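Local structure of siderophore enterobactin esterase (Emericella nidulans, 6GUO) at residues L175-S189 against F213-G225. The protein hydrolyses the ester bonds of the bacterial xenosiderophore enterobactin, an activity required for intracellular release of iron. Sequence-based numbering, arbitrary orientation.
Sequences LFTKPSSFDVYLAAS and FSSAHPVLRLSFG
Leu175 has CG trans to its backbone N (chi1 171°), which sends CD1 onto the ring of Pro218 and CD2 onto Leu220 CD2. Tyr185 CG stands beside its own backbone N, opposite the carbonyl carbon (chi1 -59°), and CE2 comes 3.9 Å from Pro218 CB. These residues belong to an alpha/beta-hydrolase fold. Strands 184-188 and 219-225 are parallel neighbours in its central sheet, and the end of helix 166-177 packs on the face that carries Tyr185, Ala187, Leu220 and Leu222. The Leu175 CD1 to Pro218 CB contact is tight, at 3.5 Å. The Tyr185 ring lies between Leu175 CB, over its centre, and Phe182 CB on the opposite face. Its OH donates to Pro179 O from above the carbonyl plane and accepts from Phe182 N, which fixes the ring. In segment 183-189 every second residue bonds the other strand; Tyr185 uses both its N (to Val219 O) and its O (from Arg221 N, 2.9 Å). On the other face, Leu186 CD2 meets Arg221 CB, while the guanidinium pairs with Glu275. Near the helix end, Pro179 CD packs on Phe213 CD1 at 3.4 Å. Ser189 lies near the probable nucleophile elbow; its OG hydrogen-bonds to Glu228 OE2 and accepts from a water 2.8 Å from Ser223 OG.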
loop_
_atom_site.group_PDB
_atom_site.type_symbol
_atom_site.label_atom_id
_atom_site.label_comp_id
_atom_site.label_asym_id
_atom_site.label_seq_id
_atom_site.Cartn_x
_atom_site.Cartn_y
_atom_site.Cartn_z
ATOM N N LEU A 175 14.576 -17.444 -8.992
ATOM C CA LEU A 175 13.779 -18.374 -9.809
ATOM C C LEU A 175 14.620 -19.182 -10.815
ATOM O O LEU A 175 14.505 -20.408 -10.881
ATOM C CB LEU A 175 12.662 -17.621 -10.555
ATOM C CG LEU A 175 11.859 -18.378 -11.619
ATOM C CD1 LEU A 175 11.162 -19.588 -11.025
ATOM C CD2 LEU A 175 10.849 -17.453 -12.281
ATOM N N PHE A 176 15.461 -18.497 -11.585
ATOM C CA PHE A 176 16.158 -19.134 -12.704
ATOM C C PHE A 176 17.327 -20.020 -12.280
ATOM O O PHE A 176 17.626 -20.981 -12.975
ATOM C CB PHE A 176 16.626 -18.099 -13.739
ATOM C CG PHE A 176 15.507 -17.291 -14.356
ATOM C CD1 PHE A 176 14.259 -17.862 -14.631
ATOM C CD2 PHE A 176 15.708 -15.955 -14.681
ATOM C CE1 PHE A 176 13.245 -17.111 -15.197
ATOM C CE2 PHE A 176 14.693 -15.202 -15.249
ATOM C CZ PHE A 176 13.460 -15.780 -15.508
ATOM N N THR A 177 17.970 -19.707 -11.153
ATOM C CA THR A 177 19.143 -20.468 -10.686
ATOM C C THR A 177 18.867 -21.413 -9.511
ATOM O O THR A 177 19.572 -22.418 -9.353
ATOM C CB THR A 177 20.305 -19.526 -10.316
ATOM O OG1 THR A 177 19.952 -18.727 -9.186
ATOM C CG2 THR A 177 20.662 -18.624 -11.491
ATOM N N LYS A 178 17.866 -21.098 -8.689
ATOM C CA LYS A 178 17.509 -21.930 -7.541
ATOM C C LYS A 178 15.975 -21.941 -7.393
ATOM O O LYS A 178 15.443 -21.430 -6.411
ATOM C CB LYS A 178 18.235 -21.408 -6.287
ATOM C CG LYS A 178 18.405 -22.435 -5.168
ATOM C CD LYS A 178 19.483 -22.037 -4.158
ATOM C CE LYS A 178 18.979 -21.046 -3.116
ATOM N NZ LYS A 178 20.025 -20.677 -2.117
ATOM N N PRO A 179 15.260 -22.531 -8.381
ATOM C CA PRO A 179 13.790 -22.433 -8.436
ATOM C C PRO A 179 13.021 -22.986 -7.228
ATOM O O PRO A 179 11.892 -22.557 -6.989
ATOM C CB PRO A 179 13.420 -23.213 -9.710
ATOM C CG PRO A 179 14.612 -24.035 -10.039
ATOM C CD PRO A 179 15.795 -23.268 -9.541
ATOM N N SER A 180 13.616 -23.913 -6.477
ATOM C CA SER A 180 12.997 -24.426 -5.247
ATOM C C SER A 180 13.124 -23.505 -4.024
ATOM O O SER A 180 12.541 -23.815 -2.982
ATOM C CB SER A 180 13.565 -25.805 -4.903
ATOM O OG SER A 180 13.305 -26.716 -5.952
ATOM N N SER A 181 13.870 -22.398 -4.143
ATOM C CA SER A 181 14.075 -21.435 -3.043
ATOM C C SER A 181 12.773 -20.973 -2.413
ATOM O O SER A 181 12.637 -20.916 -1.185
ATOM C CB SER A 181 14.799 -20.187 -3.550
ATOM O OG SER A 181 16.078 -20.498 -4.048
ATOM N N PHE A 182 11.830 -20.604 -3.279
ATOM C CA PHE A 182 10.501 -20.141 -2.877
ATOM C C PHE A 182 9.457 -20.800 -3.764
ATOM O O PHE A 182 9.758 -21.208 -4.885
ATOM C CB PHE A 182 10.401 -18.611 -3.005
ATOM C CG PHE A 182 11.390 -17.872 -2.147
ATOM C CD1 PHE A 182 11.056 -17.479 -0.854
ATOM C CD2 PHE A 182 12.674 -17.608 -2.614
ATOM C CE1 PHE A 182 11.979 -16.820 -0.054
ATOM C CE2 PHE A 182 13.600 -16.950 -1.820
ATOM C CZ PHE A 182 13.255 -16.560 -0.536
ATOM N N ASP A 183 8.230 -20.895 -3.265
ATOM C CA ASP A 183 7.113 -21.437 -4.054
ATOM C C ASP A 183 6.635 -20.432 -5.100
ATOM O O ASP A 183 6.294 -20.810 -6.230
ATOM C CB ASP A 183 5.953 -21.822 -3.140
ATOM C CG ASP A 183 6.334 -22.893 -2.149
ATOM O OD1 ASP A 183 6.749 -23.977 -2.599
ATOM O OD2 ASP A 183 6.238 -22.656 -0.926
ATOM N N VAL A 184 6.633 -19.158 -4.707
ATOM C CA VAL A 184 6.083 -18.065 -5.503
ATOM C C VAL A 184 7.100 -16.929 -5.586
ATOM O O VAL A 184 7.698 -16.556 -4.581
ATOM C CB VAL A 184 4.783 -17.536 -4.869
ATOM C CG1 VAL A 184 4.167 -16.431 -5.721
ATOM C CG2 VAL A 184 3.791 -18.677 -4.681
ATOM N N TYR A 185 7.283 -16.399 -6.793
ATOM C CA TYR A 185 8.177 -15.272 -7.045
ATOM C C TYR A 185 7.347 -14.126 -7.582
ATOM O O TYR A 185 6.566 -14.296 -8.516
ATOM C CB TYR A 185 9.260 -15.655 -8.044
ATOM C CG TYR A 185 10.088 -16.822 -7.570
ATOM C CD1 TYR A 185 11.324 -16.624 -6.966
ATOM C CD2 TYR A 185 9.624 -18.132 -7.708
ATOM C CE1 TYR A 185 12.080 -17.696 -6.520
ATOM C CE2 TYR A 185 10.373 -19.207 -7.265
ATOM C CZ TYR A 185 11.600 -18.981 -6.670
ATOM O OH TYR A 185 12.342 -20.046 -6.225
ATOM N N LEU A 186 7.514 -12.965 -6.970
ATOM C CA LEU A 186 6.780 -11.770 -7.338
ATOM C C LEU A 186 7.837 -10.754 -7.744
ATOM O O LEU A 186 8.504 -10.164 -6.896
ATOM C CB LEU A 186 5.934 -11.293 -6.157
ATOM C CG LEU A 186 4.983 -12.336 -5.562
ATOM C CD1 LEU A 186 4.423 -11.842 -4.241
ATOM C CD2 LEU A 186 3.852 -12.664 -6.527
ATOM N N ALA A 187 8.018 -10.611 -9.054
ATOM C CA ALA A 187 9.032 -9.736 -9.629
ATOM C C ALA A 187 8.347 -8.494 -10.192
ATOM O O ALA A 187 7.798 -8.523 -11.295
ATOM C CB ALA A 187 9.798 -10.469 -10.718
ATOM N N ALA A 188 8.393 -7.412 -9.425
ATOM C CA ALA A 188 7.726 -6.157 -9.774
ATOM C C ALA A 188 8.715 -5.204 -10.438
ATOM O O ALA A 188 9.780 -4.925 -9.888
ATOM C CB ALA A 188 7.127 -5.534 -8.527
ATOM N N SER A 189 8.371 -4.728 -11.636
ATOM C CA SER A 189 9.241 -3.856 -12.431
ATOM C C SER A 189 10.694 -4.337 -12.435
ATOM O O SER A 189 11.592 -3.569 -12.140
ATOM C CB SER A 189 9.166 -2.425 -11.889
ATOM O OG SER A 189 7.817 -2.005 -11.800
ATOM N N PHE A 213 16.792 -29.074 -12.290
ATOM C CA PHE A 213 15.667 -28.462 -11.584
ATOM C C PHE A 213 14.378 -29.296 -11.714
ATOM O O PHE A 213 13.284 -28.738 -11.866
ATOM C CB PHE A 213 15.406 -27.045 -12.120
ATOM C CG PHE A 213 16.631 -26.173 -12.204
ATOM C CD1 PHE A 213 17.396 -25.907 -11.075
ATOM C CD2 PHE A 213 17.000 -25.584 -13.416
ATOM C CE1 PHE A 213 18.517 -25.089 -11.153
ATOM C CE2 PHE A 213 18.117 -24.766 -13.501
ATOM C CZ PHE A 213 18.877 -24.518 -12.368
ATOM N N SER A 214 14.507 -30.620 -11.636
ATOM C CA SER A 214 13.385 -31.536 -11.904
ATOM C C SER A 214 12.243 -31.399 -10.895
ATOM O O SER A 214 11.073 -31.357 -11.282
ATOM C CB SER A 214 13.869 -32.991 -11.943
ATOM O OG SER A 214 14.366 -33.403 -10.681
ATOM N N SER A 215 12.594 -31.332 -9.610
ATOM C CA SER A 215 11.615 -31.165 -8.534
ATOM C C SER A 215 11.465 -29.689 -8.148
ATOM O O SER A 215 11.960 -29.244 -7.109
ATOM C CB SER A 215 12.004 -32.011 -7.316
ATOM O OG SER A 215 11.000 -31.956 -6.315
ATOM N N ALA A 216 10.795 -28.937 -9.015
ATOM C CA ALA A 216 10.410 -27.554 -8.729
ATOM C C ALA A 216 9.215 -27.193 -9.603
ATOM O O ALA A 216 9.219 -27.482 -10.802
ATOM C CB ALA A 216 11.570 -26.605 -8.990
ATOM N N HIS A 217 8.201 -26.572 -8.997
ATOM C CA HIS A 217 6.976 -26.161 -9.698
ATOM C C HIS A 217 6.685 -24.697 -9.369
ATOM O O HIS A 217 5.659 -24.381 -8.768
ATOM C CB HIS A 217 5.796 -27.050 -9.285
ATOM C CG HIS A 217 6.139 -28.502 -9.189
ATOM N ND1 HIS A 217 6.806 -29.033 -8.106
ATOM C CD2 HIS A 217 5.919 -29.532 -10.039
ATOM C CE1 HIS A 217 6.981 -30.328 -8.293
ATOM N NE2 HIS A 217 6.450 -30.657 -9.456
ATOM N N PRO A 218 7.597 -23.794 -9.762
ATOM C CA PRO A 218 7.475 -22.408 -9.319
ATOM C C PRO A 218 6.332 -21.635 -9.969
ATOM O O PRO A 218 5.867 -21.986 -11.057
ATOM C CB PRO A 218 8.821 -21.800 -9.719
ATOM C CG PRO A 218 9.243 -22.598 -10.896
ATOM C CD PRO A 218 8.780 -23.989 -10.620
ATOM N N VAL A 219 5.904 -20.587 -9.274
ATOM C CA VAL A 219 4.884 -19.660 -9.744
ATOM C C VAL A 219 5.562 -18.301 -9.844
ATOM O O VAL A 219 6.325 -17.938 -8.951
ATOM C CB VAL A 219 3.699 -19.609 -8.758
ATOM C CG1 VAL A 219 2.694 -18.533 -9.154
ATOM C CG2 VAL A 219 3.024 -20.974 -8.682
ATOM N N LEU A 220 5.296 -17.569 -10.929
ATOM C CA LEU A 220 5.845 -16.217 -11.128
ATOM C C LEU A 220 4.741 -15.217 -11.466
ATOM O O LEU A 220 3.893 -15.490 -12.315
ATOM C CB LEU A 220 6.885 -16.212 -12.255
ATOM C CG LEU A 220 7.457 -14.859 -12.703
ATOM C CD1 LEU A 220 8.218 -14.167 -11.580
ATOM C CD2 LEU A 220 8.343 -15.027 -13.924
ATOM N N ARG A 221 4.781 -14.053 -10.816
ATOM C CA ARG A 221 3.983 -12.901 -11.218
ATOM C C ARG A 221 4.927 -11.773 -11.594
ATOM O O ARG A 221 5.714 -11.324 -10.763
ATOM C CB ARG A 221 3.039 -12.435 -10.110
ATOM C CG ARG A 221 2.036 -11.390 -10.599
ATOM C CD ARG A 221 1.034 -11.019 -9.523
ATOM N NE ARG A 221 -0.125 -10.290 -10.058
ATOM C CZ ARG A 221 -0.370 -8.981 -9.924
ATOM N NH1 ARG A 221 -1.477 -8.470 -10.465
ATOM N NH2 ARG A 221 0.453 -8.171 -9.261
ATOM N N LEU A 222 4.851 -11.346 -12.854
ATOM C CA LEU A 222 5.575 -10.180 -13.352
ATOM C C LEU A 222 4.645 -8.988 -13.345
ATOM O O LEU A 222 3.444 -9.136 -13.559
ATOM C CB LEU A 222 6.056 -10.417 -14.784
ATOM C CG LEU A 222 7.231 -11.388 -14.905
ATOM C CD1 LEU A 222 7.304 -11.970 -16.304
ATOM C CD2 LEU A 222 8.530 -10.685 -14.538
ATOM N N SER A 223 5.196 -7.801 -13.118
ATOM C CA SER A 223 4.399 -6.583 -13.223
ATOM C C SER A 223 5.239 -5.375 -13.589
ATOM O O SER A 223 6.462 -5.377 -13.428
ATOM C CB SER A 223 3.622 -6.325 -11.926
ATOM O OG SER A 223 4.490 -5.959 -10.866
ATOM N N PHE A 224 4.566 -4.349 -14.100
ATOM C CA PHE A 224 5.205 -3.078 -14.408
ATOM C C PHE A 224 4.139 -2.002 -14.524
ATOM O O PHE A 224 2.960 -2.306 -14.710
ATOM C CB PHE A 224 6.040 -3.169 -15.701
ATOM C CG PHE A 224 5.248 -3.541 -16.924
ATOM C CD1 PHE A 224 4.708 -2.556 -17.754
ATOM C CD2 PHE A 224 5.040 -4.880 -17.254
ATOM C CE1 PHE A 224 3.980 -2.900 -18.888
ATOM C CE2 PHE A 224 4.316 -5.228 -18.387
ATOM C CZ PHE A 224 3.783 -4.241 -19.201
ATOM N N GLY A 225 4.552 -0.751 -14.382
ATOM C CA GLY A 225 3.666 0.385 -14.629
ATOM C C GLY A 225 3.730 0.789 -16.088
ATOM O O GLY A 225 4.809 0.780 -16.678
HETATM O O HOH W 1 4.783 -23.163 -6.275
HETATM O O HOH W 2 5.609 -3.370 -10.862
#